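Local coordinates for putative flagellar hook-associated protein (Vibrio parahaemolyticus, PDB 3PWX), which probably serves as a structural component of the bacterial flagellum and can bind a magnesium ion, at residues L99-G102 with A108-N111; S38-H43 with S138-Q143; N90-D93 with H97-F100. All coordinates share one frame; numbering follows the deposited sequence.

In the fold
Interactions 1 and 3 lie in the compact loop region that rides on the long helices near the middle of the rod-like chain, and interaction 2 joins that region to helix 7-61. Interaction 2 is buried and is the one with a segment on that helix, which it uses through a single glutamine. Interaction 1, also buried, is a small meeting of loop residues at the start of strand 110-111. Interaction 3 lies at the surface and has the largest interface; paired backbones, an amide-on-ring stack and a metal site make its chemistry more varied. Interactions 1 and 3 share Leu99 and Phe100, and Leu110 N hydrogen-bonds Asn90 OD1. A probable hydrogen bond from Ala142 N to Phe100 O ties both to interaction 2.

Interaction 1: residues L99-G102 with A108-N111; sequences LFSG and AALN
Ser101 and Ala109 make almost all of this small contact, with their CA atoms 4.7 Å apart. The hydroxyl OG of Ser101 lies against the start of Ala109, 3.4 Å from Ala109 CB and 3.1 Å from Ala109 N. The angle at that nitrogen is poor, so the approach is one of proximity and not a hydrogen bond. The methyl CB of Ala109 also reaches the residue before Ser101, 4.0 Å from Phe100 O. Ala108 adds its carbonyl carbon, 3.5 Å from Ser101 OG.

What sets the hydroxyl is a hydrogen bond to Thr107 O, just before 108-111; with chi1 at -75° OG stands beside the backbone N of Ser101, turned to the incoming chain. Farther out, the backbone of Ser101 pairs with Asn122 and that of Ala109 with Glu120 and Gly121, while Leu110 N binds Asn90 OD1. Both sides of the contact are thus held by backbone bonds to the same 120-122 region. The arrangement is that of a loop folding back on itself as it enters a short antiparallel pair, strands 110-111 and 118-119, beyond the helix that ends at residue 89.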
loop_
_atom_site.group_PDB
_atom_site.type_symbol
_atom_site.label_atom_id
_atom_site.label_comp_id
_atom_site.label_asym_id
_atom_site.label_seq_id
_atom_site.Cartn_x
_atom_site.Cartn_y
_atom_site.Cartn_z
ATOM N N LEU A 99 18.093 5.986 4.519
ATOM C CA LEU A 99 16.777 5.639 5.007
ATOM C C LEU A 99 15.708 6.701 4.744
ATOM O O LEU A 99 14.548 6.412 4.597
ATOM C CB LEU A 99 16.947 5.420 6.524
ATOM C CG LEU A 99 16.921 3.975 7.067
ATOM C CD1 LEU A 99 17.547 2.896 6.112
ATOM C CD2 LEU A 99 17.516 3.902 8.526
ATOM N N PHE A 100 16.104 7.961 4.718
ATOM C CA PHE A 100 15.096 9.032 4.894
ATOM C C PHE A 100 15.073 9.981 3.755
ATOM O O PHE A 100 14.467 11.075 3.909
ATOM C CB PHE A 100 15.288 9.869 6.187
ATOM C CG PHE A 100 14.938 9.145 7.415
ATOM C CD1 PHE A 100 15.900 8.889 8.368
ATOM C CD2 PHE A 100 13.613 8.673 7.637
ATOM C CE1 PHE A 100 15.568 8.222 9.525
ATOM C CE2 PHE A 100 13.310 7.979 8.757
ATOM C CZ PHE A 100 14.298 7.762 9.718
ATOM N N SER A 101 15.710 9.577 2.659
ATOM C CA SER A 101 15.802 10.375 1.457
ATOM C C SER A 101 14.698 10.211 0.388
ATOM O O SER A 101 14.824 10.735 -0.755
ATOM C CB SER A 101 17.191 10.132 0.830
ATOM O OG SER A 101 18.184 10.843 1.609
ATOM N N GLY A 102 13.613 9.526 0.697
ATOM C CA GLY A 102 12.635 9.347 -0.343
ATOM C C GLY A 102 13.227 8.407 -1.399
ATOM O O GLY A 102 13.817 7.412 -1.063
ATOM N N ALA A 108 22.378 11.787 0.603
ATOM C CA ALA A 108 22.123 12.227 1.981
ATOM C C ALA A 108 20.871 13.067 2.025
ATOM O O ALA A 108 20.670 13.888 1.162
ATOM C CB ALA A 108 23.269 13.041 2.447
ATOM N N ALA A 109 20.015 12.876 3.020
ATOM C CA ALA A 109 18.740 13.628 3.119
ATOM C C ALA A 109 18.971 15.114 3.383
ATOM O O ALA A 109 18.202 15.964 2.895
ATOM C CB ALA A 109 17.911 13.070 4.208
ATOM N N LEU A 110 20.040 15.409 4.121
ATOM C CA LEU A 110 20.390 16.771 4.520
ATOM C C LEU A 110 21.833 17.122 4.121
ATOM O O LEU A 110 22.754 16.318 4.261
ATOM C CB LEU A 110 20.273 16.898 6.040
ATOM C CG LEU A 110 18.956 17.214 6.727
ATOM C CD1 LEU A 110 19.073 16.777 8.146
ATOM C CD2 LEU A 110 18.737 18.694 6.690
ATOM N N ASN A 111 22.015 18.336 3.633
ATOM C CA ASN A 111 23.307 18.834 3.208
ATOM C C ASN A 111 23.478 20.245 3.775
ATOM O O ASN A 111 22.538 21.045 3.736
ATOM C CB ASN A 111 23.332 18.899 1.687
ATOM C CG ASN A 111 24.748 18.946 1.115
ATOM O OD1 ASN A 111 25.653 19.570 1.670
ATOM N ND2 ASN A 111 24.939 18.278 -0.011
#

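Interaction 2: residues S38-H43 with S138-Q143; sequences SSQETH and SNMTAQ
Gln40 spans the gap between helix 7-61 and the loop 138-141, and its side chain meets the other backbone at Ser138, Asn139 and Met140, the last modelled as selenomethionine. The polar part of the contact is the amide of Gln40. Its carbon CD lies equally far from two backbone atoms, 3.9 Å from Ser138 O and 3.9 Å from Met140 N, so the amide group is set between a peptide oxygen and a peptide nitrogen. The side chain gets there by running straight out from the helix beyond CG, with chi2 at 165°.

The van der Waals part is lighter. CB and CG of Met140 pass beside the end of the Gln40 amide, the two side chains crossing at about a right angle. Met140 then bends at chi2 and chi3, taking its SE and methyl away from Gln40, and the side chain packs on Ala193 and Ile197 of helix 172-223.

Outer polar bonds fix the loop itself. Asn139 uses OD1 for Arg126 N and ND2 for Asp124 O, its carbonyl takes Arg200 NH1, and Thr141 OG1 provides the N-cap of helix 142-145 by binding Glu144 N. The buried Gln40 amide thus has a main-chain oxygen and a main-chain nitrogen beside it, and a primary amide can in principle serve both, joining the loop to the part of helix 7-61 that is predicted as coiled coil.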
loop_
_atom_site.group_PDB
_atom_site.type_symbol
_atom_site.label_atom_id
_atom_site.label_comp_id
_atom_site.label_asym_id
_atom_site.label_seq_id
_atom_site.Cartn_x
_atom_site.Cartn_y
_atom_site.Cartn_z
ATOM N N SER A 38 10.924 -0.677 12.302
ATOM C CA SER A 38 11.454 -0.492 13.667
ATOM C C SER A 38 12.726 0.302 13.563
ATOM O O SER A 38 12.983 1.206 14.356
ATOM C CB SER A 38 11.864 -1.784 14.313
ATOM O OG SER A 38 10.772 -2.602 14.446
ATOM N N SER A 39 13.545 -0.062 12.577
ATOM C CA SER A 39 14.762 0.699 12.329
ATOM C C SER A 39 14.578 2.225 12.160
ATOM O O SER A 39 15.379 2.995 12.693
ATOM C CB SER A 39 15.562 0.082 11.195
ATOM O OG SER A 39 16.825 0.732 11.168
ATOM N N GLN A 40 13.546 2.668 11.440
ATOM C CA GLN A 40 13.221 4.111 11.348
ATOM C C GLN A 40 12.756 4.740 12.662
ATOM O O GLN A 40 12.985 5.922 12.905
ATOM C CB GLN A 40 12.109 4.340 10.362
ATOM C CG GLN A 40 12.518 4.125 8.930
ATOM C CD GLN A 40 11.332 3.996 7.989
ATOM O OE1 GLN A 40 11.330 3.137 7.105
ATOM N NE2 GLN A 40 10.303 4.824 8.186
ATOM N N GLU A 41 12.073 3.946 13.461
ATOM C CA GLU A 41 11.518 4.347 14.726
ATOM C C GLU A 41 12.635 4.653 15.693
ATOM O O GLU A 41 12.551 5.631 16.448
ATOM C CB GLU A 41 10.704 3.205 15.319
ATOM C CG GLU A 41 9.177 3.339 15.289
ATOM C CD GLU A 41 8.419 1.977 15.564
ATOM O OE1 GLU A 41 8.688 0.928 14.904
ATOM O OE2 GLU A 41 7.526 1.974 16.428
ATOM N N THR A 42 13.687 3.832 15.684
ATOM C CA THR A 42 14.854 4.095 16.544
ATOM C C THR A 42 15.409 5.458 16.199
ATOM O O THR A 42 15.661 6.258 17.090
ATOM C CB THR A 42 15.957 3.052 16.286
ATOM O OG1 THR A 42 15.544 1.766 16.782
ATOM C CG2 THR A 42 17.301 3.456 16.920
ATOM N N HIS A 43 15.598 5.744 14.911
ATOM C CA HIS A 43 16.195 7.045 14.523
ATOM C C HIS A 43 15.257 8.178 14.862
ATOM O O HIS A 43 15.733 9.245 15.367
ATOM C CB HIS A 43 16.660 7.129 13.054
ATOM C CG HIS A 43 17.730 6.141 12.708
ATOM N ND1 HIS A 43 19.018 6.232 13.210
ATOM C CD2 HIS A 43 17.691 5.021 11.950
ATOM C CE1 HIS A 43 19.731 5.219 12.752
ATOM N NE2 HIS A 43 18.951 4.474 11.983
ATOM N N SER A 138 6.503 1.942 3.061
ATOM C CA SER A 138 7.576 1.431 3.910
ATOM C C SER A 138 8.589 2.471 4.280
ATOM O O SER A 138 9.490 2.198 5.117
ATOM C CB SER A 138 8.258 0.253 3.188
ATOM O OG SER A 138 8.896 0.702 1.995
ATOM N N ASN A 139 8.468 3.687 3.756
ATOM C CA ASN A 139 9.397 4.724 4.220
ATOM C C ASN A 139 8.816 5.966 4.912
ATOM O O ASN A 139 7.620 6.227 4.788
ATOM C CB ASN A 139 10.324 5.138 3.094
ATOM C CG ASN A 139 9.608 5.862 1.963
ATOM O OD1 ASN A 139 8.495 5.497 1.518
ATOM N ND2 ASN A 139 10.271 6.906 1.463
HETATM N N MSE A 140 9.647 6.685 5.685
HETATM C CA MSE A 140 9.306 8.053 6.103
HETATM C C MSE A 140 10.309 8.974 5.409
HETATM O O MSE A 140 11.337 8.509 4.950
HETATM C CB MSE A 140 9.353 8.253 7.620
HETATM C CG MSE A 140 8.294 7.529 8.433
HETATM SE SE MSE A 140 6.434 7.879 7.865
HETATM C CE MSE A 140 6.341 9.797 8.239
ATOM N N THR A 141 9.969 10.247 5.249
ATOM C CA THR A 141 10.935 11.159 4.675
ATOM C C THR A 141 11.319 12.354 5.535
ATOM O O THR A 141 10.465 12.993 6.141
ATOM C CB THR A 141 10.592 11.634 3.237
ATOM O OG1 THR A 141 9.547 12.621 3.264
ATOM C CG2 THR A 141 10.279 10.450 2.397
ATOM N N ALA A 142 12.608 12.665 5.515
ATOM C CA ALA A 142 13.098 13.897 6.162
ATOM C C ALA A 142 12.349 15.070 5.541
ATOM O O ALA A 142 11.935 15.985 6.207
ATOM C CB ALA A 142 14.578 14.039 5.964
ATOM N N GLN A 143 12.133 15.038 4.243
ATOM C CA GLN A 143 11.507 16.192 3.654
ATOM C C GLN A 143 10.097 16.467 4.115
ATOM O O GLN A 143 9.727 17.611 4.234
ATOM C CB GLN A 143 11.544 16.145 2.145
ATOM C CG GLN A 143 10.864 17.305 1.570
ATOM C CD GLN A 143 11.447 17.600 0.273
ATOM O OE1 GLN A 143 12.528 18.238 0.215
ATOM N NE2 GLN A 143 10.802 17.109 -0.807
#

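Interaction 3: residues N90-D93 with H97-F100; sequences NAQD and HFLF. With MG (magnesium ion), chain C.
His97 leans on Asp93 at its base and holds a magnesium ion at its tip. From the start of the side chain, CB lies 3.3 Å from Asp93 OD2. At the next atom, CG, the imidazole begins, with Asp93 OD2 at its edge and the carboxylate plane turned 79° from the ring. ND1 hydrogen-bonds Glu95 OE1 in the short connection between the segments. NE2 then binds magnesium at 2.3 Å, and three waters join it round the metal.

Behind this side chain the two segments pair. His97 N donates a hydrogen bond of 2.9 Å to Asp93 OD1, brought there by Asp93 CG standing between its backbone N and carbonyl carbon (chi1 59°). Hydrogen bonds from Asp93 N to His97 O, 2.9 Å, and from Leu99 N to Ala91 O, 3.0 Å, flank the single bridge between Gln92 and Phe98.

Beside the bridge the Gln92 amide stacks on the Phe98 ring, their planes 7° apart. Gln92 CG makes a CH-pi contact, 3.8 Å from the Phe98 centroid. Asn90 O comes to the edge of that ring.

NE2 on the metal and ND1 on Glu95 should fix the imidazole's rotation; the Glu95 carboxylate would probably make NE2 a stronger metal donor.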
loop_
_atom_site.group_PDB
_atom_site.type_symbol
_atom_site.label_atom_id
_atom_site.label_comp_id
_atom_site.label_asym_id
_atom_site.label_seq_id
_atom_site.Cartn_x
_atom_site.Cartn_y
_atom_site.Cartn_z
ATOM N N ASN A 90 20.100 11.283 8.294
ATOM C CA ASN A 90 21.058 10.845 7.281
ATOM C C ASN A 90 21.508 9.408 7.538
ATOM O O ASN A 90 22.471 8.938 6.958
ATOM C CB ASN A 90 22.271 11.772 7.263
ATOM C CG ASN A 90 22.046 13.017 6.411
ATOM O OD1 ASN A 90 21.077 13.095 5.621
ATOM N ND2 ASN A 90 22.908 13.988 6.570
ATOM N N ALA A 91 20.769 8.722 8.407
ATOM C CA ALA A 91 20.965 7.307 8.673
ATOM C C ALA A 91 20.963 6.513 7.380
ATOM O O ALA A 91 20.232 6.849 6.440
ATOM C CB ALA A 91 19.859 6.799 9.583
ATOM N N GLN A 92 21.777 5.463 7.359
ATOM C CA GLN A 92 21.884 4.579 6.231
ATOM C C GLN A 92 21.617 3.185 6.753
ATOM O O GLN A 92 21.809 2.930 7.957
ATOM C CB GLN A 92 23.296 4.625 5.625
ATOM C CG GLN A 92 23.654 5.941 5.010
ATOM C CD GLN A 92 25.133 6.048 4.697
ATOM O OE1 GLN A 92 25.904 6.457 5.551
ATOM N NE2 GLN A 92 25.534 5.679 3.493
ATOM N N ASP A 93 21.206 2.279 5.871
ATOM C CA ASP A 93 21.128 0.869 6.240
ATOM C C ASP A 93 22.492 0.182 6.025
ATOM O O ASP A 93 23.488 0.844 5.715
ATOM C CB ASP A 93 19.991 0.138 5.485
ATOM C CG ASP A 93 20.146 0.207 3.979
ATOM O OD1 ASP A 93 21.304 0.166 3.479
ATOM O OD2 ASP A 93 19.097 0.317 3.297
ATOM N N HIS A 97 22.189 2.443 1.937
ATOM C CA HIS A 97 21.141 3.311 1.437
ATOM C C HIS A 97 20.643 4.343 2.450
ATOM O O HIS A 97 20.526 4.030 3.648
ATOM C CB HIS A 97 19.995 2.440 0.904
ATOM C CG HIS A 97 20.410 1.593 -0.257
ATOM N ND1 HIS A 97 20.056 0.269 -0.377
ATOM C CD2 HIS A 97 21.177 1.877 -1.342
ATOM C CE1 HIS A 97 20.565 -0.219 -1.497
ATOM N NE2 HIS A 97 21.258 0.731 -2.089
ATOM N N PHE A 98 20.352 5.568 2.001
ATOM C CA PHE A 98 19.804 6.577 2.917
ATOM C C PHE A 98 18.340 6.332 3.271
ATOM O O PHE A 98 17.467 6.456 2.470
ATOM C CB PHE A 98 20.048 8.006 2.437
ATOM C CG PHE A 98 21.485 8.398 2.475
ATOM C CD1 PHE A 98 22.074 8.840 3.666
ATOM C CD2 PHE A 98 22.275 8.262 1.346
ATOM C CE1 PHE A 98 23.452 9.181 3.703
ATOM C CE2 PHE A 98 23.627 8.603 1.379
ATOM C CZ PHE A 98 24.220 9.062 2.547
ATOM N N LEU A 99 18.093 5.986 4.519
ATOM C CA LEU A 99 16.777 5.639 5.007
ATOM C C LEU A 99 15.708 6.701 4.744
ATOM O O LEU A 99 14.548 6.412 4.597
ATOM C CB LEU A 99 16.947 5.420 6.524
ATOM C CG LEU A 99 16.921 3.975 7.067
ATOM C CD1 LEU A 99 17.547 2.896 6.112
ATOM C CD2 LEU A 99 17.516 3.902 8.526
ATOM N N PHE A 100 16.104 7.961 4.718
ATOM C CA PHE A 100 15.096 9.032 4.894
ATOM C C PHE A 100 15.073 9.981 3.755
ATOM O O PHE A 100 14.467 11.075 3.909
ATOM C CB PHE A 100 15.288 9.869 6.187
ATOM C CG PHE A 100 14.938 9.145 7.415
ATOM C CD1 PHE A 100 15.900 8.889 8.368
ATOM C CD2 PHE A 100 13.613 8.673 7.637
ATOM C CE1 PHE A 100 15.568 8.222 9.525
ATOM C CE2 PHE A 100 13.310 7.979 8.757
ATOM C CZ PHE A 100 14.298 7.762 9.718
HETATM MG MG MG C . 22.070 0.812 -4.204
HETATM O O HOH W 1 23.224 -0.413 -3.300
HETATM O O HOH W 2 23.518 2.096 -3.615
HETATM O O HOH W 3 20.671 2.631 -4.679
#